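Lysozyme (Enterobacteria phage P1, PDB 1XJU) hydrolyses the beta-1,4 linkages of host peptidoglycan as a signal-arrest-release endolysin, here in its secreted, disulfide-locked inactive form. Local coordinates at residues R1-G6 with P74-S79; N12-R17 with Q48-W53; T107-W112 with V119-H124; D19-P24 with R137-R142. All blocks are in the same frame, centred on the assembly; numbering follows the deposited sequence.

Contact 1 of 4, residues R1-G6 with P74-S79; sequences RTNQAG and PDNAFS
Thr2 and Ser79 bring the two backbones to 4.6 Å between their CA atoms, where the N-terminal lead-in to helix 4-10 passes the first turn of helix 75-88. Asn3 N donates a nearly straight bond to Ser79 OG (2.9 Å), and that hydroxyl donates in turn to Asp75 O, which Ser79 N reaches from the opposite face of the carbonyl plane. Asn3 is the N-cap of helix 4-10. Its CG sits between backbone N and carbonyl carbon (chi1 68°), and its OD1 accepts from Gly6 N, while ND2 donates a hydrogen bond to Asn76 OD1 at 2.9 Å, in the plane of its own amide; the two amide planes stand 66° apart. Farther out, the extended Arg1 side chain lies over Phe78. CD rests on the ring face, 3.9 Å from the ring centroid, and the guanidinium stacks flat, 17° from parallel, with NH2 3.5 Å from Phe78 CD1. Asp75 OD1 comes in at the guanidinium edge and takes both NE and NH1, each at 2.9 Å. NH1 also donates to Met73 O and NH2 to Gly70 O. Carboxylate, carbonyls and ring probably stabilise the charge and fix the group's rotation. The Asn3 bonds to Ser79 and Asn76 tie the chain's start to helix 75-88, and bonds from Arg1 N and Thr2 OG1 to Glu61 tie it to helix 46-67.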
loop_
_atom_site.group_PDB
_atom_site.type_symbol
_atom_site.label_atom_id
_atom_site.label_comp_id
_atom_site.label_asym_id
_atom_site.label_seq_id
_atom_site.Cartn_x
_atom_site.Cartn_y
_atom_site.Cartn_z
ATOM N N ARG A 1 12.096 -9.404 2.583
ATOM C CA ARG A 1 11.400 -10.067 3.704
ATOM C C ARG A 1 9.967 -10.473 3.360
ATOM O O ARG A 1 9.476 -11.442 3.916
ATOM C CB ARG A 1 11.414 -9.149 4.935
ATOM C CG ARG A 1 10.763 -9.811 6.172
ATOM C CD ARG A 1 10.779 -8.913 7.387
ATOM N NE ARG A 1 10.000 -9.551 8.431
ATOM C CZ ARG A 1 9.396 -8.932 9.434
ATOM N NH1 ARG A 1 8.594 -9.619 10.207
ATOM N NH2 ARG A 1 9.564 -7.658 9.673
ATOM N N THR A 2 9.276 -9.727 2.498
ATOM C CA THR A 2 7.890 -10.050 2.167
ATOM C C THR A 2 7.793 -11.542 1.863
ATOM O O THR A 2 8.575 -12.088 1.083
ATOM C CB THR A 2 7.425 -9.234 0.968
ATOM O OG1 THR A 2 7.529 -7.843 1.304
ATOM C CG2 THR A 2 5.994 -9.478 0.649
ATOM N N ASN A 3 6.823 -12.181 2.474
ATOM C CA ASN A 3 6.647 -13.604 2.385
ATOM C C ASN A 3 5.872 -14.019 1.131
ATOM O O ASN A 3 5.466 -13.181 0.326
ATOM C CB ASN A 3 6.071 -14.168 3.691
ATOM C CG ASN A 3 4.662 -13.736 3.965
ATOM O OD1 ASN A 3 3.929 -13.209 3.104
ATOM N ND2 ASN A 3 4.233 -14.016 5.216
ATOM N N GLN A 4 5.702 -15.330 0.920
ATOM C CA GLN A 4 5.069 -15.802 -0.282
ATOM C C GLN A 4 3.687 -15.280 -0.455
ATOM O O GLN A 4 3.285 -14.946 -1.567
ATOM C CB GLN A 4 5.059 -17.347 -0.304
ATOM C CG GLN A 4 6.407 -17.926 -0.368
ATOM C CD GLN A 4 7.038 -17.591 -1.662
ATOM O OE1 GLN A 4 6.507 -17.947 -2.744
ATOM N NE2 GLN A 4 8.129 -16.816 -1.597
ATOM N N ALA A 5 2.918 -15.244 0.623
ATOM C CA ALA A 5 1.550 -14.769 0.535
ATOM C C ALA A 5 1.536 -13.297 0.128
ATOM O O ALA A 5 0.696 -12.871 -0.659
ATOM C CB ALA A 5 0.856 -14.945 1.904
ATOM N N GLY A 6 2.413 -12.485 0.702
ATOM C CA GLY A 6 2.483 -11.076 0.322
ATOM C C GLY A 6 2.861 -10.894 -1.133
ATOM O O GLY A 6 2.357 -10.035 -1.810
ATOM N N PRO A 74 5.163 -9.269 12.967
ATOM C CA PRO A 74 5.285 -10.588 12.378
ATOM C C PRO A 74 5.306 -10.515 10.869
ATOM O O PRO A 74 4.897 -9.491 10.283
ATOM C CB PRO A 74 4.019 -11.307 12.838
ATOM C CG PRO A 74 3.351 -10.406 13.763
ATOM C CD PRO A 74 3.868 -9.035 13.617
ATOM N N ASP A 75 5.779 -11.570 10.235
ATOM C CA ASP A 75 5.901 -11.593 8.783
ATOM C C ASP A 75 4.603 -11.359 8.056
ATOM O O ASP A 75 4.630 -10.677 7.019
ATOM C CB ASP A 75 6.465 -12.931 8.313
ATOM C CG ASP A 75 7.978 -13.053 8.435
ATOM O OD1 ASP A 75 8.721 -12.137 8.820
ATOM O OD2 ASP A 75 8.518 -14.138 8.120
ATOM N N ASN A 76 3.465 -11.867 8.503
ATOM C CA ASN A 76 2.258 -11.663 7.742
ATOM C C ASN A 76 1.834 -10.194 7.731
ATOM O O ASN A 76 1.557 -9.655 6.638
ATOM C CB ASN A 76 1.132 -12.535 8.294
ATOM C CG ASN A 76 1.301 -14.002 8.009
ATOM O OD1 ASN A 76 2.047 -14.383 7.089
ATOM N ND2 ASN A 76 0.636 -14.844 8.806
ATOM N N ALA A 77 1.841 -9.538 8.877
ATOM C CA ALA A 77 1.515 -8.132 8.911
ATOM C C ALA A 77 2.523 -7.328 8.093
ATOM O O ALA A 77 2.165 -6.396 7.339
ATOM C CB ALA A 77 1.439 -7.627 10.324
ATOM N N PHE A 78 3.800 -7.626 8.247
ATOM C CA PHE A 78 4.821 -6.920 7.504
ATOM C C PHE A 78 4.576 -7.042 6.015
ATOM O O PHE A 78 4.742 -6.047 5.262
ATOM C CB PHE A 78 6.202 -7.477 7.829
ATOM C CG PHE A 78 7.296 -6.830 7.037
ATOM C CD1 PHE A 78 7.813 -5.616 7.424
ATOM C CD2 PHE A 78 7.703 -7.385 5.831
ATOM C CE1 PHE A 78 8.753 -4.990 6.633
ATOM C CE2 PHE A 78 8.604 -6.718 5.051
ATOM C CZ PHE A 78 9.126 -5.557 5.461
ATOM N N SER A 79 4.262 -8.217 5.580
ATOM C CA SER A 79 4.093 -8.510 4.147
ATOM C C SER A 79 2.839 -7.865 3.610
ATOM O O SER A 79 2.863 -7.286 2.503
ATOM C CB SER A 79 4.042 -10.019 3.969
ATOM O OG SER A 79 5.274 -10.619 4.339
HETATM O O HOH W 1 10.167 -13.637 5.219
HETATM O O HOH W 2 6.333 -15.806 6.603
#

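Contact 2 of 4, residues N12-R17 with Q48-W53; sequences NAEGCR and QIAADW
The Trp53 indole lies with one face against the start of helix 13-18: Ala13 N is over the middle of that face, and Asn12 C sits toward its rim, 3.4 Å from Trp53 CZ2. Ala13 CA approaches the six-membered ring on the same side, 3.5 Å from CZ3, and Ile49 O of its own helix lies at the ring edge, in plane. Cys16 CB meets CZ3 obliquely. Outside the two segments, Phe86 packs edge-to-face with the indole, and NE1 makes a weak hydrogen bond to Gly11 O. Trp53 CG is anti to the backbone N (chi1 -170°), and the indole lies against residues 12-16.

Beside the indole, the small Ala13 CB fits against helix 46-67, 3.7 Å from both Ala50 CA and Trp53 CE3, with Ala50 CB also near. The short segments run roughly antiparallel at 145°, their axes 9.5 Å apart. Cys16 SG, anti to its backbone N, touches Ile49 CG2 at 4.1 Å and is joined to Cys23 by the disulfide of the inactive enzyme. Asn12 caps the helix, its OD1 accepting from Gly15 N at 2.8 Å.

No hydrogen bond spans the two segments, which meet through apolar groups and an aromatic face laid on a peptide. This packing fixes the helix that carries Glu14, the inferred active-site proton donor/acceptor, and holds Cys16 in place on it. With its sulfur taken up in the disulfide to Cys16, the active-site Cys23 has no thiol in this inactive form.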
loop_
_atom_site.group_PDB
_atom_site.type_symbol
_atom_site.label_atom_id
_atom_site.label_comp_id
_atom_site.label_asym_id
_atom_site.label_seq_id
_atom_site.Cartn_x
_atom_site.Cartn_y
_atom_site.Cartn_z
ATOM N N ASN A 12 3.364 -9.378 -10.231
ATOM C CA ASN A 12 4.530 -9.125 -11.053
ATOM C C ASN A 12 4.187 -8.079 -12.080
ATOM O O ASN A 12 3.047 -7.688 -12.260
ATOM C CB ASN A 12 5.076 -10.440 -11.650
ATOM C CG ASN A 12 4.048 -11.184 -12.436
ATOM O OD1 ASN A 12 3.432 -10.614 -13.334
ATOM N ND2 ASN A 12 3.859 -12.478 -12.143
ATOM N N ALA A 13 5.213 -7.633 -12.783
ATOM C CA ALA A 13 5.052 -6.500 -13.699
ATOM C C ALA A 13 4.114 -6.863 -14.839
ATOM O O ALA A 13 3.297 -6.052 -15.297
ATOM C CB ALA A 13 6.369 -6.069 -14.216
ATOM N N GLU A 14 4.170 -8.095 -15.284
ATOM C CA GLU A 14 3.289 -8.541 -16.331
ATOM C C GLU A 14 1.846 -8.518 -15.825
ATOM O O GLU A 14 0.891 -8.262 -16.550
ATOM C CB GLU A 14 3.779 -9.914 -16.825
ATOM C CG GLU A 14 5.236 -9.941 -17.388
ATOM C CD GLU A 14 6.423 -9.481 -16.460
ATOM O OE1 GLU A 14 6.512 -9.896 -15.204
ATOM O OE2 GLU A 14 7.326 -8.695 -17.021
ATOM N N GLY A 15 1.658 -8.793 -14.541
ATOM C CA GLY A 15 0.347 -8.647 -13.901
ATOM C C GLY A 15 -0.169 -7.208 -13.870
ATOM O O GLY A 15 -1.363 -6.978 -14.040
ATOM N N CYS A 16 0.702 -6.262 -13.626
ATOM C CA CYS A 16 0.371 -4.828 -13.785
ATOM C C CYS A 16 -0.036 -4.444 -15.214
ATOM O O CYS A 16 -0.951 -3.666 -15.415
ATOM C CB CYS A 16 1.527 -3.980 -13.262
ATOM S SG CYS A 16 1.685 -2.280 -13.819
ATOM N N ARG A 17 0.599 -5.062 -16.170
ATOM C CA ARG A 17 0.235 -4.814 -17.559
ATOM C C ARG A 17 -1.172 -5.295 -17.845
ATOM O O ARG A 17 -1.920 -4.633 -18.582
ATOM C CB ARG A 17 1.160 -5.567 -18.470
ATOM C CG ARG A 17 2.449 -5.079 -18.722
ATOM C CD ARG A 17 2.807 -5.487 -20.140
ATOM N NE ARG A 17 4.086 -6.128 -20.203
ATOM C CZ ARG A 17 4.806 -6.198 -21.306
ATOM N NH1 ARG A 17 4.357 -5.648 -22.442
ATOM N NH2 ARG A 17 5.972 -6.816 -21.260
ATOM N N GLN A 48 10.146 -0.134 -18.150
ATOM C CA GLN A 48 10.637 0.545 -16.984
ATOM C C GLN A 48 9.968 0.020 -15.706
ATOM O O GLN A 48 10.624 -0.163 -14.661
ATOM C CB GLN A 48 10.446 2.049 -17.061
ATOM C CG GLN A 48 11.128 2.630 -15.786
ATOM C CD GLN A 48 11.223 4.104 -15.658
ATOM O OE1 GLN A 48 10.911 4.854 -16.582
ATOM N NE2 GLN A 48 11.691 4.532 -14.510
ATOM N N ILE A 49 8.665 -0.219 -15.781
ATOM C CA ILE A 49 7.933 -0.783 -14.642
ATOM C C ILE A 49 8.556 -2.118 -14.279
ATOM O O ILE A 49 8.814 -2.414 -13.080
ATOM C CB ILE A 49 6.446 -0.874 -14.936
ATOM C CG1 ILE A 49 5.830 0.516 -15.033
ATOM C CG2 ILE A 49 5.731 -1.711 -13.841
ATOM C CD1 ILE A 49 4.455 0.571 -15.583
ATOM N N ALA A 50 8.850 -2.959 -15.257
ATOM C CA ALA A 50 9.447 -4.230 -14.972
ATOM C C ALA A 50 10.842 -4.071 -14.402
ATOM O O ALA A 50 11.204 -4.798 -13.447
ATOM C CB ALA A 50 9.515 -5.063 -16.240
ATOM N N ALA A 51 11.636 -3.132 -14.925
ATOM C CA ALA A 51 12.997 -2.977 -14.470
ATOM C C ALA A 51 13.029 -2.515 -13.007
ATOM O O ALA A 51 13.963 -2.861 -12.290
ATOM C CB ALA A 51 13.702 -1.956 -15.328
ATOM N N ASP A 52 12.046 -1.707 -12.613
ATOM C CA ASP A 52 12.033 -1.137 -11.271
ATOM C C ASP A 52 11.217 -1.908 -10.262
ATOM O O ASP A 52 11.118 -1.490 -9.099
ATOM C CB ASP A 52 11.525 0.284 -11.380
ATOM C CG ASP A 52 12.562 1.168 -12.056
ATOM O OD1 ASP A 52 12.256 2.333 -12.319
ATOM O OD2 ASP A 52 13.717 0.766 -12.287
ATOM N N TRP A 53 10.675 -3.027 -10.634
ATOM C CA TRP A 53 9.684 -3.722 -9.817
ATOM C C TRP A 53 10.297 -4.110 -8.458
ATOM O O TRP A 53 9.735 -3.791 -7.397
ATOM C CB TRP A 53 9.205 -4.951 -10.563
ATOM C CG TRP A 53 8.029 -5.615 -9.943
ATOM C CD1 TRP A 53 7.967 -6.656 -9.062
ATOM C CD2 TRP A 53 6.675 -5.229 -10.159
ATOM N NE1 TRP A 53 6.670 -6.941 -8.716
ATOM C CE2 TRP A 53 5.841 -6.106 -9.398
ATOM C CE3 TRP A 53 6.050 -4.267 -10.986
ATOM C CZ2 TRP A 53 4.451 -6.027 -9.434
ATOM C CZ3 TRP A 53 4.698 -4.208 -11.025
ATOM C CH2 TRP A 53 3.895 -5.067 -10.235
#

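Contact 3 of 4, residues T107-W112 with V119-H124; sequences TSIHKW and VNMCNH. With SO4 (sulfate ion), chain D.
Ile109 and Met121 form the tight inner part of this contact: Ile109 CG1 lies 3.6 Å from Met121 CG and 3.4 Å from Met121 O, and the two side chains cross obliquely. Both also touch Met81 of helix 75-88, with Ala77 on Met121, so this side faces the protein interior. Next to it Trp112 CB packs on Met121 CB. Asn120 is pressed equally close over one face of Trp112; its CB stands 3.5 Å from the centroid of the five-membered ring, a CH-pi contact, and ND2 sits above the six-membered ring, 3.4 Å from CZ3, with the amide plane 64° from the indole.

The fit is looser on the partly exposed side, where Trp112 and His124 make an offset pair, planes 30° apart and centroids 5.3 Å apart. Ser108 CB lies over the His124 ring, 3.8 Å from its centroid, and ND1 of that ring is bonded to Asp127. Beside the contact, exposed Lys111 NZ pairs with Glu106 and binds a sulfate, probably from the crystallisation liquor, that Arg101 and Glu106 N also hold.

Segments 108-112 and 119-123 run at 165° with a closest axis approach of 8.1 Å, an antiparallel helical hairpin in the phage lysozyme fold.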
loop_
_atom_site.group_PDB
_atom_site.type_symbol
_atom_site.label_atom_id
_atom_site.label_comp_id
_atom_site.label_asym_id
_atom_site.label_seq_id
_atom_site.Cartn_x
_atom_site.Cartn_y
_atom_site.Cartn_z
ATOM N N THR A 107 -2.557 9.157 9.700
ATOM C CA THR A 107 -3.537 8.120 9.491
ATOM C C THR A 107 -3.655 7.277 10.763
ATOM O O THR A 107 -2.706 7.057 11.533
ATOM C CB THR A 107 -3.105 7.207 8.355
ATOM O OG1 THR A 107 -1.823 6.679 8.705
ATOM C CG2 THR A 107 -3.016 7.924 7.019
ATOM N N SER A 108 -4.827 6.708 10.922
ATOM C CA SER A 108 -5.017 5.718 11.980
ATOM C C SER A 108 -4.110 4.522 11.808
ATOM O O SER A 108 -3.591 4.000 12.806
ATOM C CB SER A 108 -6.435 5.288 11.981
ATOM O OG SER A 108 -7.273 6.351 12.366
ATOM N N ILE A 109 -3.894 4.050 10.569
ATOM C CA ILE A 109 -3.024 2.892 10.395
ATOM C C ILE A 109 -1.630 3.170 10.914
ATOM O O ILE A 109 -1.018 2.308 11.548
ATOM C CB ILE A 109 -3.051 2.429 8.931
ATOM C CG1 ILE A 109 -2.554 1.002 8.806
ATOM C CG2 ILE A 109 -2.303 3.372 7.975
ATOM C CD1 ILE A 109 -2.798 0.367 7.464
ATOM N N HIS A 110 -1.119 4.370 10.686
ATOM C CA HIS A 110 0.173 4.747 11.210
ATOM C C HIS A 110 0.175 4.861 12.742
ATOM O O HIS A 110 1.137 4.422 13.396
ATOM C CB HIS A 110 0.644 6.051 10.545
ATOM C CG HIS A 110 2.019 6.495 10.953
ATOM N ND1 HIS A 110 2.251 7.353 12.020
ATOM C CD2 HIS A 110 3.241 6.228 10.433
ATOM C CE1 HIS A 110 3.557 7.588 12.092
ATOM N NE2 HIS A 110 4.193 6.875 11.193
ATOM N N LYS A 111 -0.857 5.448 13.279
ATOM C CA LYS A 111 -0.985 5.555 14.733
ATOM C C LYS A 111 -0.871 4.175 15.382
ATOM O O LYS A 111 -0.156 4.002 16.361
ATOM C CB LYS A 111 -2.308 6.201 15.094
ATOM C CG LYS A 111 -2.296 7.681 14.893
ATOM C CD LYS A 111 -3.544 8.307 15.419
ATOM C CE LYS A 111 -3.603 9.799 15.117
ATOM N NZ LYS A 111 -2.586 10.579 15.806
ATOM N N TRP A 112 -1.629 3.214 14.874
ATOM C CA TRP A 112 -1.610 1.898 15.467
ATOM C C TRP A 112 -0.315 1.173 15.251
ATOM O O TRP A 112 0.165 0.478 16.153
ATOM C CB TRP A 112 -2.810 1.078 14.997
ATOM C CG TRP A 112 -4.120 1.568 15.494
ATOM C CD1 TRP A 112 -5.174 1.924 14.753
ATOM C CD2 TRP A 112 -4.532 1.698 16.861
ATOM N NE1 TRP A 112 -6.246 2.270 15.561
ATOM C CE2 TRP A 112 -5.872 2.112 16.861
ATOM C CE3 TRP A 112 -3.929 1.451 18.089
ATOM C CZ2 TRP A 112 -6.572 2.373 18.036
ATOM C CZ3 TRP A 112 -4.666 1.672 19.267
ATOM C CH2 TRP A 112 -5.955 2.110 19.207
ATOM N N VAL A 119 -3.205 -5.820 15.143
ATOM C CA VAL A 119 -4.578 -6.077 14.766
ATOM C C VAL A 119 -5.300 -4.784 14.359
ATOM O O VAL A 119 -5.935 -4.721 13.305
ATOM C CB VAL A 119 -5.373 -6.826 15.878
ATOM C CG1 VAL A 119 -6.848 -6.817 15.570
ATOM C CG2 VAL A 119 -4.836 -8.218 15.998
ATOM N N ASN A 120 -5.177 -3.765 15.182
ATOM C CA ASN A 120 -5.856 -2.532 14.859
ATOM C C ASN A 120 -5.309 -1.923 13.551
ATOM O O ASN A 120 -6.064 -1.365 12.724
ATOM C CB ASN A 120 -5.719 -1.502 15.979
ATOM C CG ASN A 120 -6.391 -1.934 17.261
ATOM O OD1 ASN A 120 -7.307 -2.792 17.235
ATOM N ND2 ASN A 120 -6.039 -1.262 18.385
ATOM N N MET A 121 -4.000 -1.983 13.391
ATOM C CA MET A 121 -3.330 -1.545 12.155
ATOM C C MET A 121 -3.940 -2.281 10.942
ATOM O O MET A 121 -4.384 -1.662 9.957
ATOM C CB MET A 121 -1.846 -1.753 12.281
ATOM C CG MET A 121 -1.073 -1.352 11.031
ATOM S SD MET A 121 0.625 -1.995 11.058
ATOM C CE MET A 121 0.339 -3.770 10.786
ATOM N N CYS A 122 -3.939 -3.594 10.989
ATOM C CA CYS A 122 -4.478 -4.413 9.917
ATOM C C CYS A 122 -5.894 -4.029 9.585
ATOM O O CYS A 122 -6.303 -3.997 8.379
ATOM C CB CYS A 122 -4.471 -5.899 10.333
ATOM S SG CYS A 122 -2.855 -6.675 10.642
ATOM N N ASN A 123 -6.685 -3.787 10.619
ATOM C CA ASN A 123 -8.078 -3.455 10.415
ATOM C C ASN A 123 -8.312 -2.107 9.768
ATOM O O ASN A 123 -9.425 -1.834 9.334
ATOM C CB ASN A 123 -8.846 -3.594 11.719
ATOM C CG ASN A 123 -9.119 -5.038 12.057
ATOM O OD1 ASN A 123 -9.197 -5.889 11.189
ATOM N ND2 ASN A 123 -9.234 -5.328 13.344
ATOM N N HIS A 124 -7.283 -1.281 9.673
ATOM C CA HIS A 124 -7.360 -0.023 8.935
ATOM C C HIS A 124 -6.857 -0.092 7.517
ATOM O O HIS A 124 -6.872 0.942 6.825
ATOM C CB HIS A 124 -6.687 1.081 9.715
ATOM C CG HIS A 124 -7.545 1.582 10.838
ATOM N ND1 HIS A 124 -8.506 2.563 10.652
ATOM C CD2 HIS A 124 -7.659 1.181 12.129
ATOM C CE1 HIS A 124 -9.143 2.775 11.792
ATOM N NE2 HIS A 124 -8.661 1.938 12.691
HETATM S S SO4 D . -3.534 13.893 14.474
HETATM O O1 SO4 D . -3.493 15.287 14.796
HETATM O O2 SO4 D . -2.589 13.618 13.383
HETATM O O3 SO4 D . -4.894 13.501 14.135
HETATM O O4 SO4 D . -3.238 13.197 15.717
#

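Contact 4 of 4, residues D19-P24 with R137-R142; sequences DPYMCP and RGLKIR
Tyr21 and Met22 belong to the loop that carries the active-site Cys23 in this phage lysozyme, and they meet the first turns of the C-terminal helix 137-151. Residues 20-22 form a 3-10 turn entered through an Asx turn in which Asp19 OD1 accepts from Tyr21 N; the donor comes from above the carboxylate plane, 49° out of it.

The Tyr21 ring approaches the helix obliquely. Its CE2 lies 3.7 Å from Gly138 CA, and the glycine, with no CB, allows the ring this close; CD2 touches Leu139 CD2 at 4.2 Å. Beyond the ring, a water 2.7 Å from Tyr21 OH accepts from Gly138 N, linking the phenol to the helix's first turn. Trp28 packs edge-to-face with Tyr21.

One turn along the helix, Arg142 extends to Met22. Its chain bends at chi2 (57°), and the guanidinium is held by a salt bridge from NE to Glu146 and a bond from NH2 to Ser83. The sulfur of Met22, whose own chain bends at chi2 and chi3, comes to 3.4 Å from Arg142 NH1. Asn87 of helix 75-88 donates to both Tyr21 O and Cys23 O, so the loop is fixed from a second helix while Cys23 is disulfide-bonded to Cys16. No direct hydrogen bond joins the two segments, but a second water, in the guanidinium plane, accepts from Arg142 NH2 and donates to Met22 O, each at 2.9 Å.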
loop_
_atom_site.group_PDB
_atom_site.type_symbol
_atom_site.label_atom_id
_atom_site.label_comp_id
_atom_site.label_asym_id
_atom_site.label_seq_id
_atom_site.Cartn_x
_atom_site.Cartn_y
_atom_site.Cartn_z
ATOM N N ASP A 19 -3.599 -6.057 -15.406
ATOM C CA ASP A 19 -4.541 -5.586 -14.384
ATOM C C ASP A 19 -3.855 -4.402 -13.725
ATOM O O ASP A 19 -2.984 -4.553 -12.860
ATOM C CB ASP A 19 -4.822 -6.651 -13.287
ATOM C CG ASP A 19 -5.749 -6.152 -12.220
ATOM O OD1 ASP A 19 -6.150 -5.011 -12.244
ATOM O OD2 ASP A 19 -6.229 -6.845 -11.287
ATOM N N PRO A 20 -4.283 -3.210 -14.074
ATOM C CA PRO A 20 -3.544 -2.062 -13.619
ATOM C C PRO A 20 -3.728 -1.791 -12.118
ATOM O O PRO A 20 -2.984 -0.971 -11.543
ATOM C CB PRO A 20 -4.058 -0.963 -14.539
ATOM C CG PRO A 20 -5.510 -1.405 -14.822
ATOM C CD PRO A 20 -5.437 -2.848 -14.964
ATOM N N TYR A 21 -4.660 -2.494 -11.466
ATOM C CA TYR A 21 -4.740 -2.466 -10.008
ATOM C C TYR A 21 -3.527 -3.028 -9.324
ATOM O O TYR A 21 -3.282 -2.742 -8.133
ATOM C CB TYR A 21 -6.044 -3.140 -9.540
ATOM C CG TYR A 21 -7.191 -2.279 -9.796
ATOM C CD1 TYR A 21 -7.733 -2.157 -11.091
ATOM C CD2 TYR A 21 -7.686 -1.475 -8.797
ATOM C CE1 TYR A 21 -8.728 -1.281 -11.338
ATOM C CE2 TYR A 21 -8.643 -0.615 -9.049
ATOM C CZ TYR A 21 -9.178 -0.480 -10.330
ATOM O OH TYR A 21 -10.183 0.413 -10.532
ATOM N N MET A 22 -2.735 -3.790 -10.028
ATOM C CA MET A 22 -1.507 -4.399 -9.505
ATOM C C MET A 22 -0.268 -3.486 -9.616
ATOM O O MET A 22 0.819 -3.840 -9.217
ATOM C CB MET A 22 -1.333 -5.717 -10.240
ATOM C CG MET A 22 -2.586 -6.574 -9.991
ATOM S SD MET A 22 -2.890 -7.031 -8.268
ATOM C CE MET A 22 -4.568 -6.717 -8.196
ATOM N N CYS A 23 -0.406 -2.332 -10.283
ATOM C CA CYS A 23 0.732 -1.497 -10.552
ATOM C C CYS A 23 1.235 -0.752 -9.331
ATOM O O CYS A 23 0.491 -0.418 -8.438
ATOM C CB CYS A 23 0.399 -0.517 -11.665
ATOM S SG CYS A 23 -0.047 -1.321 -13.237
ATOM N N PRO A 24 2.530 -0.477 -9.298
ATOM C CA PRO A 24 3.096 0.269 -8.207
ATOM C C PRO A 24 2.526 1.685 -8.176
ATOM O O PRO A 24 2.194 2.283 -9.246
ATOM C CB PRO A 24 4.576 0.293 -8.518
ATOM C CG PRO A 24 4.674 0.135 -9.976
ATOM C CD PRO A 24 3.534 -0.811 -10.311
ATOM N N ARG A 137 -13.541 0.008 -6.299
ATOM C CA ARG A 137 -13.802 -1.355 -5.820
ATOM C C ARG A 137 -12.573 -2.245 -5.848
ATOM O O ARG A 137 -12.340 -3.030 -4.903
ATOM C CB ARG A 137 -14.910 -2.002 -6.637
ATOM C CG ARG A 137 -15.100 -3.462 -6.343
ATOM C CD ARG A 137 -16.291 -4.110 -7.120
ATOM N NE ARG A 137 -16.522 -5.507 -6.742
ATOM C CZ ARG A 137 -15.990 -6.563 -7.343
ATOM N NH1 ARG A 137 -15.183 -6.418 -8.368
ATOM N NH2 ARG A 137 -16.234 -7.777 -6.885
ATOM N N GLY A 138 -11.773 -2.159 -6.908
ATOM C CA GLY A 138 -10.581 -2.985 -6.945
ATOM C C GLY A 138 -9.620 -2.720 -5.812
ATOM O O GLY A 138 -8.912 -3.662 -5.401
ATOM N N LEU A 139 -9.556 -1.486 -5.350
ATOM C CA LEU A 139 -8.702 -1.191 -4.194
ATOM C C LEU A 139 -9.305 -1.715 -2.898
ATOM O O LEU A 139 -8.594 -2.240 -2.022
ATOM C CB LEU A 139 -8.371 0.275 -4.068
ATOM C CG LEU A 139 -7.478 0.842 -5.187
ATOM C CD1 LEU A 139 -7.388 2.363 -4.940
ATOM C CD2 LEU A 139 -6.102 0.169 -5.238
ATOM N N LYS A 140 -10.613 -1.666 -2.749
ATOM C CA LYS A 140 -11.256 -2.244 -1.576
ATOM C C LYS A 140 -10.994 -3.739 -1.476
ATOM O O LYS A 140 -10.654 -4.260 -0.384
ATOM C CB LYS A 140 -12.758 -1.977 -1.633
ATOM C CG LYS A 140 -13.403 -2.356 -0.349
ATOM C CD LYS A 140 -14.895 -2.206 -0.396
ATOM C CE LYS A 140 -15.550 -3.152 -1.373
ATOM N NZ LYS A 140 -17.078 -3.204 -1.135
ATOM N N ILE A 141 -11.108 -4.464 -2.564
ATOM C CA ILE A 141 -10.864 -5.868 -2.562
ATOM C C ILE A 141 -9.426 -6.188 -2.136
ATOM O O ILE A 141 -9.165 -7.090 -1.304
ATOM C CB ILE A 141 -11.128 -6.441 -3.963
ATOM C CG1 ILE A 141 -12.606 -6.460 -4.278
ATOM C CG2 ILE A 141 -10.619 -7.851 -4.019
ATOM C CD1 ILE A 141 -12.861 -6.836 -5.746
ATOM N N ARG A 142 -8.480 -5.479 -2.723
ATOM C CA ARG A 142 -7.064 -5.600 -2.420
ATOM C C ARG A 142 -6.832 -5.382 -0.944
ATOM O O ARG A 142 -6.097 -6.177 -0.345
ATOM C CB ARG A 142 -6.311 -4.612 -3.299
ATOM C CG ARG A 142 -4.844 -4.528 -3.063
ATOM C CD ARG A 142 -4.115 -5.830 -3.218
ATOM N NE ARG A 142 -2.632 -5.603 -3.136
ATOM C CZ ARG A 142 -1.808 -5.309 -4.141
ATOM N NH1 ARG A 142 -2.258 -5.389 -5.401
ATOM N NH2 ARG A 142 -0.516 -5.083 -3.943
HETATM O O HOH W 3 -12.303 -0.797 -9.411
HETATM O O HOH W 4 0.488 -5.079 -6.645
#

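Overall arrangement
From the N terminus, contact 1 closes the first large loop by tying residues 1-6 to the start of helix 75-88. Contact 2 is nested within it, laying helix 13-18 on helix 46-67. Contact 4 opens at residues 19-24 and closes only at helix 137-151, so its segments alternate with those of contacts 1 and 2; it meets contact 2 through the Cys16-Cys23 disulfide and through Trp53, which packs on Met22 O and Pro24. Contact 3 closes a short hairpin inside the loop of contact 4 and touches contact 1 where Met121 CE packs on Ala77 CB. Contacts 2 and 3 lie on opposite sides of the chain's centre, about 29 Å apart between centres.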